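Local coordinates for protein laminin subunit ALPHA-1 (Mus musculus, PDB 2JD4) that forms part of the basement-membrane protein laminin-111 and probably attaches it to cell surfaces through its metal-binding LG4-5 domain pair, at residues Met69-Leu74 / Lys89-Val94; Ile60-Val63 / Asn67-Asp70. The protein carries 4 engineered substitutions. All blocks are in the same frame, centred on the assembly; numbering follows the deposited sequence.

Contact 1: residues Met69-Leu74 / Lys89-Val94; sequences MDYATL and KGRTKV. With MG (magnesium ion), chain C.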
ATOM      1  N   MET A  69     -25.046 -10.757  12.401  1.00 32.93           N
ATOM      2  CA  MET A  69     -25.042 -11.242  13.779  1.00 32.47           C
ATOM      3  C   MET A  69     -24.103 -12.437  13.912  1.00 29.84           C
ATOM      4  O   MET A  69     -23.669 -12.779  15.011  1.00 26.71           O
ATOM      5  CB  MET A  69     -26.462 -11.625  14.207  1.00 39.35           C
ATOM      6  CG  MET A  69     -26.997 -10.804  15.372  1.00 49.46           C
ATOM      7  SD  MET A  69     -26.709  -9.026  15.196  1.00 59.91           S
ATOM      8  CE  MET A  69     -28.069  -8.552  14.099  1.00 57.33           C
ATOM      9  N   ASP A  70     -23.808 -13.074  12.779  1.00 25.45           N
ATOM     10  CA  ASP A  70     -22.889 -14.208  12.716  1.00 24.76           C
ATOM     11  C   ASP A  70     -21.790 -13.795  11.737  1.00 22.50           C
ATOM     12  O   ASP A  70     -22.080 -13.152  10.730  1.00 22.82           O
ATOM     13  CB  ASP A  70     -23.586 -15.458  12.159  1.00 26.87           C
ATOM     14  CG  ASP A  70     -24.508 -16.123  13.163  1.00 30.62           C
ATOM     15  OD1 ASP A  70     -25.380 -15.424  13.718  1.00 27.73           O
ATOM     16  OD2 ASP A  70     -24.357 -17.349  13.383  1.00 24.35           O
ATOM     17  N   TYR A  71     -20.541 -14.155  12.023  1.00 23.98           N
ATOM     18  CA  TYR A  71     -19.444 -13.815  11.115  1.00 23.86           C
ATOM     19  C   TYR A  71     -18.169 -14.572  11.435  1.00 22.57           C
ATOM     20  O   TYR A  71     -18.055 -15.206  12.479  1.00 23.68           O
ATOM     21  CB  TYR A  71     -19.160 -12.304  11.148  1.00 24.36           C
ATOM     22  CG  TYR A  71     -18.629 -11.799  12.474  1.00 26.26           C
ATOM     23  CD1 TYR A  71     -17.327 -12.085  12.882  1.00 23.70           C
ATOM     24  CD2 TYR A  71     -19.445 -11.069  13.342  1.00 26.15           C
ATOM     25  CE1 TYR A  71     -16.847 -11.663  14.124  1.00 24.25           C
ATOM     26  CE2 TYR A  71     -18.975 -10.645  14.590  1.00 24.75           C
ATOM     27  CZ  TYR A  71     -17.679 -10.948  14.973  1.00 23.64           C
ATOM     28  OH  TYR A  71     -17.216 -10.559  16.206  1.00 21.08           O
ATOM     29  N   ALA A  72     -17.218 -14.510  10.507  1.00 20.92           N
ATOM     30  CA  ALA A  72     -15.913 -15.138  10.665  1.00 20.44           C
ATOM     31  C   ALA A  72     -14.955 -14.326   9.799  1.00 20.49           C
ATOM     32  O   ALA A  72     -15.285 -13.992   8.659  1.00 20.66           O
ATOM     33  CB  ALA A  72     -15.947 -16.586  10.200  1.00 21.87           C
ATOM     34  N   THR A  73     -13.780 -14.006  10.333  1.00 19.27           N
ATOM     35  CA  THR A  73     -12.810 -13.214   9.584  1.00 17.61           C
ATOM     36  C   THR A  73     -11.363 -13.504   9.978  1.00 18.28           C
ATOM     37  O   THR A  73     -11.084 -13.998  11.078  1.00 17.01           O
ATOM     38  CB  THR A  73     -13.091 -11.697   9.771  1.00 20.32           C
ATOM     39  OG1 THR A  73     -12.160 -10.927   9.002  1.00 18.92           O
ATOM     40  CG2 THR A  73     -12.967 -11.307  11.240  1.00 19.38           C
ATOM     41  N   LEU A  74     -10.451 -13.230   9.048  1.00 15.67           N
ATOM     42  CA  LEU A  74      -9.016 -13.394   9.258  1.00 16.31           C
ATOM     43  C   LEU A  74      -8.417 -12.054   8.845  1.00 19.31           C
ATOM     44  O   LEU A  74      -8.574 -11.619   7.698  1.00 18.68           O
ATOM     45  CB  LEU A  74      -8.441 -14.514   8.380  1.00 16.44           C
ATOM     46  CG  LEU A  74      -6.910 -14.662   8.431  1.00 15.07           C
ATOM     47  CD1 LEU A  74      -6.486 -15.147   9.812  1.00 19.89           C
ATOM     48  CD2 LEU A  74      -6.424 -15.638   7.369  1.00 13.48           C
ATOM     49  N   LYS A  89     -23.930 -15.436  19.754  1.00 28.17           N
ATOM     50  CA  LYS A  89     -24.054 -15.073  21.165  1.00 32.55           C
ATOM     51  C   LYS A  89     -22.716 -14.864  21.870  1.00 31.82           C
ATOM     52  O   LYS A  89     -22.610 -15.038  23.084  1.00 31.15           O
ATOM     53  CB  LYS A  89     -24.870 -16.138  21.904  1.00 32.97           C
ATOM     54  CG  LYS A  89     -26.297 -16.252  21.398  1.00 40.47           C
ATOM     55  CD  LYS A  89     -27.053 -17.372  22.083  1.00 46.67           C
ATOM     56  CE  LYS A  89     -28.476 -17.460  21.559  1.00 49.79           C
ATOM     57  NZ  LYS A  89     -29.249 -18.535  22.238  1.00 53.53           N
ATOM     58  N   GLY A  90     -21.696 -14.483  21.107  1.00 31.94           N
ATOM     59  CA  GLY A  90     -20.391 -14.257  21.700  1.00 29.61           C
ATOM     60  C   GLY A  90     -19.274 -14.452  20.700  1.00 32.59           C
ATOM     61  O   GLY A  90     -19.401 -15.246  19.765  1.00 35.62           O
ATOM     62  N   ARG A  91     -18.173 -13.735  20.896  1.00 29.20           N
ATOM     63  CA  ARG A  91     -17.036 -13.825  19.993  1.00 28.63           C
ATOM     64  C   ARG A  91     -15.885 -14.685  20.521  1.00 27.50           C
ATOM     65  O   ARG A  91     -15.543 -14.641  21.705  1.00 27.86           O
ATOM     66  CB  ARG A  91     -16.519 -12.414  19.677  1.00 27.58           C
ATOM     67  CG  ARG A  91     -15.289 -12.379  18.779  1.00 30.29           C
ATOM     68  CD  ARG A  91     -15.167 -11.033  18.074  1.00 31.71           C
ATOM     69  NE  ARG A  91     -14.740  -9.975  18.969  1.00 30.80           N
ATOM     70  CZ  ARG A  91     -15.123  -8.704  18.878  1.00 26.12           C
ATOM     71  NH1 ARG A  91     -15.954  -8.316  17.926  1.00 24.40           N
ATOM     72  NH2 ARG A  91     -14.669  -7.820  19.751  1.00 27.65           N
ATOM     73  N   THR A  92     -15.301 -15.478  19.630  1.00 21.65           N
ATOM     74  CA  THR A  92     -14.158 -16.315  19.971  1.00 20.78           C
ATOM     75  C   THR A  92     -12.997 -15.754  19.148  1.00 24.53           C
ATOM     76  O   THR A  92     -13.169 -15.452  17.970  1.00 24.75           O
ATOM     77  CB  THR A  92     -14.390 -17.798  19.578  1.00 24.82           C
ATOM     78  OG1 THR A  92     -15.520 -18.319  20.287  1.00 25.87           O
ATOM     79  CG2 THR A  92     -13.169 -18.634  19.913  1.00 21.97           C
ATOM     80  N   LYS A  93     -11.826 -15.597  19.757  1.00 25.90           N
ATOM     81  CA  LYS A  93     -10.675 -15.056  19.039  1.00 29.51           C
ATOM     82  C   LYS A  93      -9.413 -15.882  19.227  1.00 28.99           C
ATOM     83  O   LYS A  93      -9.154 -16.397  20.312  1.00 28.81           O
ATOM     84  CB  LYS A  93     -10.415 -13.613  19.480  1.00 31.82           C
ATOM     85  CG  LYS A  93      -9.249 -12.942  18.772  1.00 38.17           C
ATOM     86  CD  LYS A  93      -9.241 -11.441  19.035  1.00 41.80           C
ATOM     87  CE  LYS A  93      -8.163 -10.740  18.218  1.00 42.90           C
ATOM     88  NZ  LYS A  93      -8.259  -9.259  18.331  1.00 44.99           N
ATOM     89  N   VAL A  94      -8.631 -16.013  18.159  1.00 27.06           N
ATOM     90  CA  VAL A  94      -7.376 -16.761  18.201  1.00 27.58           C
ATOM     91  C   VAL A  94      -6.292 -15.923  17.527  1.00 29.25           C
ATOM     92  O   VAL A  94      -6.549 -15.262  16.521  1.00 29.48           O
ATOM     93  CB  VAL A  94      -7.466 -18.096  17.427  1.00 25.48           C
ATOM     94  CG1 VAL A  94      -6.307 -18.996  17.818  1.00 27.27           C
ATOM     95  CG2 VAL A  94      -8.804 -18.771  17.680  1.00 27.24           C
TER
HETATM   96 MG    MG C4061     -25.461 -18.834  14.686  1.00 30.82          MG
HETATM   97  O   HOH W   1     -26.997 -17.089  14.958  1.00 31.57           O
HETATM   98  O   HOH W   2     -26.449 -20.173  16.192  1.00 27.12           O
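Tyr71 and Arg91 meet over the outer face of a laminin G sandwich, reaching across strand 80-86, which lies between their own strands; their CA atoms are 9.2 Å apart. Met69-Leu74 starts in the loop that leads to the metal. Asp70 binds the magnesium ion through one oxygen, OD2, at 2.3 Å. Its OD1 instead accepts from water 1 at 2.6 Å, and that water is itself a magnesium ligand, 2.3 Å from the ion, so both carboxylate oxygens are fixed by the site. Water 2, Leu87 O, Thr137 O and Asp139 OD2 complete the six ligands, and Leu87 brings in the turn just before Lys89. At Tyr71 the strand begins. With CG between the backbone N and the carbonyl carbon (chi1 66°), the ring stands up from the sheet and carries its hydroxyl to the arginine. Arg91 leaves its backbone nearly extended and then bends at chi3 (73°), which turns NH1 back to the phenol. NH1 appears to donate to Tyr71 OH at 3.1 Å, with the oxygen at the guanidinium edge; that oxygen sits too close to the arginine chain in the model, so the bond's length and straightness are doubtful. Beyond this pair, Thr73 OG1 bonds to Tyr61 O, and Leu74 turns to Met119 on the opposing sheet. If the bond is real, a phenol, presumably neutral, would accept from the arginine without a salt bridge, and the positive guanidinium would probably polarise the hydroxyl.

Contact 2: residues Ile60-Val63 / Asn67-Asp70; sequences IYYV and NQMD. With MG (magnesium ion), chain C.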
ATOM      1  N   ILE A  60      -8.037 -10.303   5.212  1.00 15.46           N
ATOM      2  CA  ILE A  60      -7.726 -11.388   4.282  1.00 15.42           C
ATOM      3  C   ILE A  60      -8.987 -12.103   3.776  1.00 19.52           C
ATOM      4  O   ILE A  60      -9.103 -12.373   2.575  1.00 17.49           O
ATOM      5  CB  ILE A  60      -6.739 -12.375   4.932  1.00 16.78           C
ATOM      6  CG1 ILE A  60      -5.462 -11.619   5.334  1.00 19.41           C
ATOM      7  CG2 ILE A  60      -6.430 -13.515   3.962  1.00 16.43           C
ATOM      8  CD1 ILE A  60      -4.496 -12.398   6.237  1.00 14.04           C
ATOM      9  N   TYR A  61      -9.921 -12.428   4.675  1.00 17.44           N
ATOM     10  CA  TYR A  61     -11.202 -13.016   4.259  1.00 16.63           C
ATOM     11  C   TYR A  61     -12.301 -12.707   5.267  1.00 19.64           C
ATOM     12  O   TYR A  61     -12.028 -12.474   6.451  1.00 16.61           O
ATOM     13  CB  TYR A  61     -11.103 -14.535   4.004  1.00 16.07           C
ATOM     14  CG  TYR A  61     -11.149 -15.456   5.207  1.00 19.07           C
ATOM     15  CD1 TYR A  61     -12.312 -15.603   5.966  1.00 22.19           C
ATOM     16  CD2 TYR A  61     -10.042 -16.228   5.551  1.00 18.82           C
ATOM     17  CE1 TYR A  61     -12.367 -16.501   7.029  1.00 20.39           C
ATOM     18  CE2 TYR A  61     -10.087 -17.126   6.615  1.00 22.12           C
ATOM     19  CZ  TYR A  61     -11.256 -17.256   7.347  1.00 19.43           C
ATOM     20  OH  TYR A  61     -11.307 -18.148   8.395  1.00 21.61           O
ATOM     21  N   TYR A  62     -13.540 -12.707   4.783  1.00 16.15           N
ATOM     22  CA  TYR A  62     -14.702 -12.409   5.609  1.00 20.32           C
ATOM     23  C   TYR A  62     -15.964 -13.115   5.102  1.00 22.07           C
ATOM     24  O   TYR A  62     -16.193 -13.209   3.893  1.00 21.87           O
ATOM     25  CB  TYR A  62     -14.919 -10.892   5.607  1.00 17.30           C
ATOM     26  CG  TYR A  62     -16.179 -10.390   6.274  1.00 23.63           C
ATOM     27  CD1 TYR A  62     -16.255 -10.244   7.661  1.00 21.68           C
ATOM     28  CD2 TYR A  62     -17.283 -10.017   5.512  1.00 24.45           C
ATOM     29  CE1 TYR A  62     -17.399  -9.736   8.265  1.00 20.43           C
ATOM     30  CE2 TYR A  62     -18.435  -9.510   6.106  1.00 23.79           C
ATOM     31  CZ  TYR A  62     -18.486  -9.370   7.480  1.00 21.36           C
ATOM     32  OH  TYR A  62     -19.621  -8.862   8.065  1.00 25.63           O
ATOM     33  N   VAL A  63     -16.761 -13.625   6.038  1.00 19.27           N
ATOM     34  CA  VAL A  63     -18.041 -14.273   5.737  1.00 19.11           C
ATOM     35  C   VAL A  63     -18.985 -13.820   6.842  1.00 22.58           C
ATOM     36  O   VAL A  63     -18.564 -13.646   7.988  1.00 20.68           O
ATOM     37  CB  VAL A  63     -17.963 -15.824   5.743  1.00 21.60           C
ATOM     38  CG1 VAL A  63     -17.160 -16.310   4.551  1.00 22.50           C
ATOM     39  CG2 VAL A  63     -17.360 -16.320   7.045  1.00 24.93           C
ATOM     40  N   ASN A  67     -27.617 -10.178   8.391  1.00 30.59           N
ATOM     41  CA  ASN A  67     -27.790  -9.178   9.445  1.00 32.25           C
ATOM     42  C   ASN A  67     -26.505  -8.957  10.229  1.00 34.24           C
ATOM     43  O   ASN A  67     -26.467  -8.147  11.157  1.00 33.04           O
ATOM     44  CB  ASN A  67     -28.926  -9.561  10.411  1.00 36.08           C
ATOM     45  CG  ASN A  67     -28.666 -10.861  11.159  1.00 40.72           C
ATOM     46  OD1 ASN A  67     -27.562 -11.112  11.640  1.00 40.79           O
ATOM     47  ND2 ASN A  67     -29.700 -11.686  11.281  1.00 41.89           N
ATOM     48  N   GLN A  68     -25.460  -9.686   9.840  1.00 32.53           N
ATOM     49  CA  GLN A  68     -24.143  -9.584  10.462  1.00 31.88           C
ATOM     50  C   GLN A  68     -24.045 -10.026  11.919  1.00 33.19           C
ATOM     51  O   GLN A  68     -23.063  -9.716  12.591  1.00 33.59           O
ATOM     52  CB  GLN A  68     -23.608  -8.154  10.325  1.00 28.43           C
ATOM     53  CG  GLN A  68     -23.276  -7.764   8.889  1.00 26.84           C
ATOM     54  CD  GLN A  68     -22.404  -6.528   8.809  1.00 21.14           C
ATOM     55  OE1 GLN A  68     -21.381  -6.444   9.476  1.00 30.11           O
ATOM     56  NE2 GLN A  68     -22.801  -5.565   7.984  1.00 23.33           N
ATOM     57  N   MET A  69     -25.046 -10.757  12.401  1.00 32.93           N
ATOM     58  CA  MET A  69     -25.042 -11.242  13.779  1.00 32.47           C
ATOM     59  C   MET A  69     -24.103 -12.437  13.912  1.00 29.84           C
ATOM     60  O   MET A  69     -23.669 -12.779  15.011  1.00 26.71           O
ATOM     61  CB  MET A  69     -26.462 -11.625  14.207  1.00 39.35           C
ATOM     62  CG  MET A  69     -26.997 -10.804  15.372  1.00 49.46           C
ATOM     63  SD  MET A  69     -26.709  -9.026  15.196  1.00 59.91           S
ATOM     64  CE  MET A  69     -28.069  -8.552  14.099  1.00 57.33           C
ATOM     65  N   ASP A  70     -23.808 -13.074  12.779  1.00 25.45           N
ATOM     66  CA  ASP A  70     -22.889 -14.208  12.716  1.00 24.76           C
ATOM     67  C   ASP A  70     -21.790 -13.795  11.737  1.00 22.50           C
ATOM     68  O   ASP A  70     -22.080 -13.152  10.730  1.00 22.82           O
ATOM     69  CB  ASP A  70     -23.586 -15.458  12.159  1.00 26.87           C
ATOM     70  CG  ASP A  70     -24.508 -16.123  13.163  1.00 30.62           C
ATOM     71  OD1 ASP A  70     -25.380 -15.424  13.718  1.00 27.73           O
ATOM     72  OD2 ASP A  70     -24.357 -17.349  13.383  1.00 24.35           O
TER
HETATM   73 MG    MG C4061     -25.461 -18.834  14.686  1.00 30.82          MG
HETATM   74  O   HOH W   3     -19.767  -8.703  10.718  1.00 32.09           O
HETATM   75  O   HOH W   1     -26.997 -17.089  14.958  1.00 31.57           O
HETATM   76  O   HOH W   2     -26.449 -20.173  16.192  1.00 27.12           O
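Tyr62 OH and Gln68 OE1 come together where the end of strand 58-64 faces the loop that follows it. The principal link is through water: water 3 lies 2.7 Å from Tyr62 OH, in the plane of the ring at its edge, and donates to Gln68 OE1 at 3.0 Å. Tyr62 OH and Gln68 OE1 are 3.3 Å apart, with ring and amide planes nearly perpendicular (82°). Tyr62 gets there because CG is anti to its backbone N (chi1 173°), which sends the ring along the outer face beyond the strand. Both polar ends have further partners: Tyr62 OH bonds to Tyr153 OH, while the Gln68 amide is held at OE1 by Arg156 N and at NE2 by Arg154 O, fixing which way round it lies.

The loop closes the hairpin of strands 58-64 and 71-77, antiparallel neighbours in one sheet of the laminin G beta sandwich. Further along, the pairing carries a classic beta bulge, with Ile60 and Tyr61 both facing Leu74.

Backbone contacts are slighter: Val63 O and Asp70 O approach only to 4.5 Å. Within the loop, Asn67 OD1 accepts from Met69 N at 2.7 Å in an Asx turn, though the position of OD1 is doubtful. Gln68, between them, takes a left-handed backbone conformation (phi 65°) that turns the chain back from Asn67 to Met69.

Both contacts belong to one sheet of the same laminin G domain, their centres about 8 Å apart, and they share Met69 and Asp70 and the magnesium ion. Strand 71-77 joins them: Ala72 N probably bonds to Val63 O (3.0 Å), as does Ile60 N to Leu74 O. Contact 1 bridges two strands that are not neighbours and ends at the surface, where an apparent, doubtful bond links a buried residue with an exposed one. Contact 2 joins a strand to its own following loop and is buried, its polar ends shared among a water and residues of the 153-156 loop. Asp70, common to both, ties them to the metal loop.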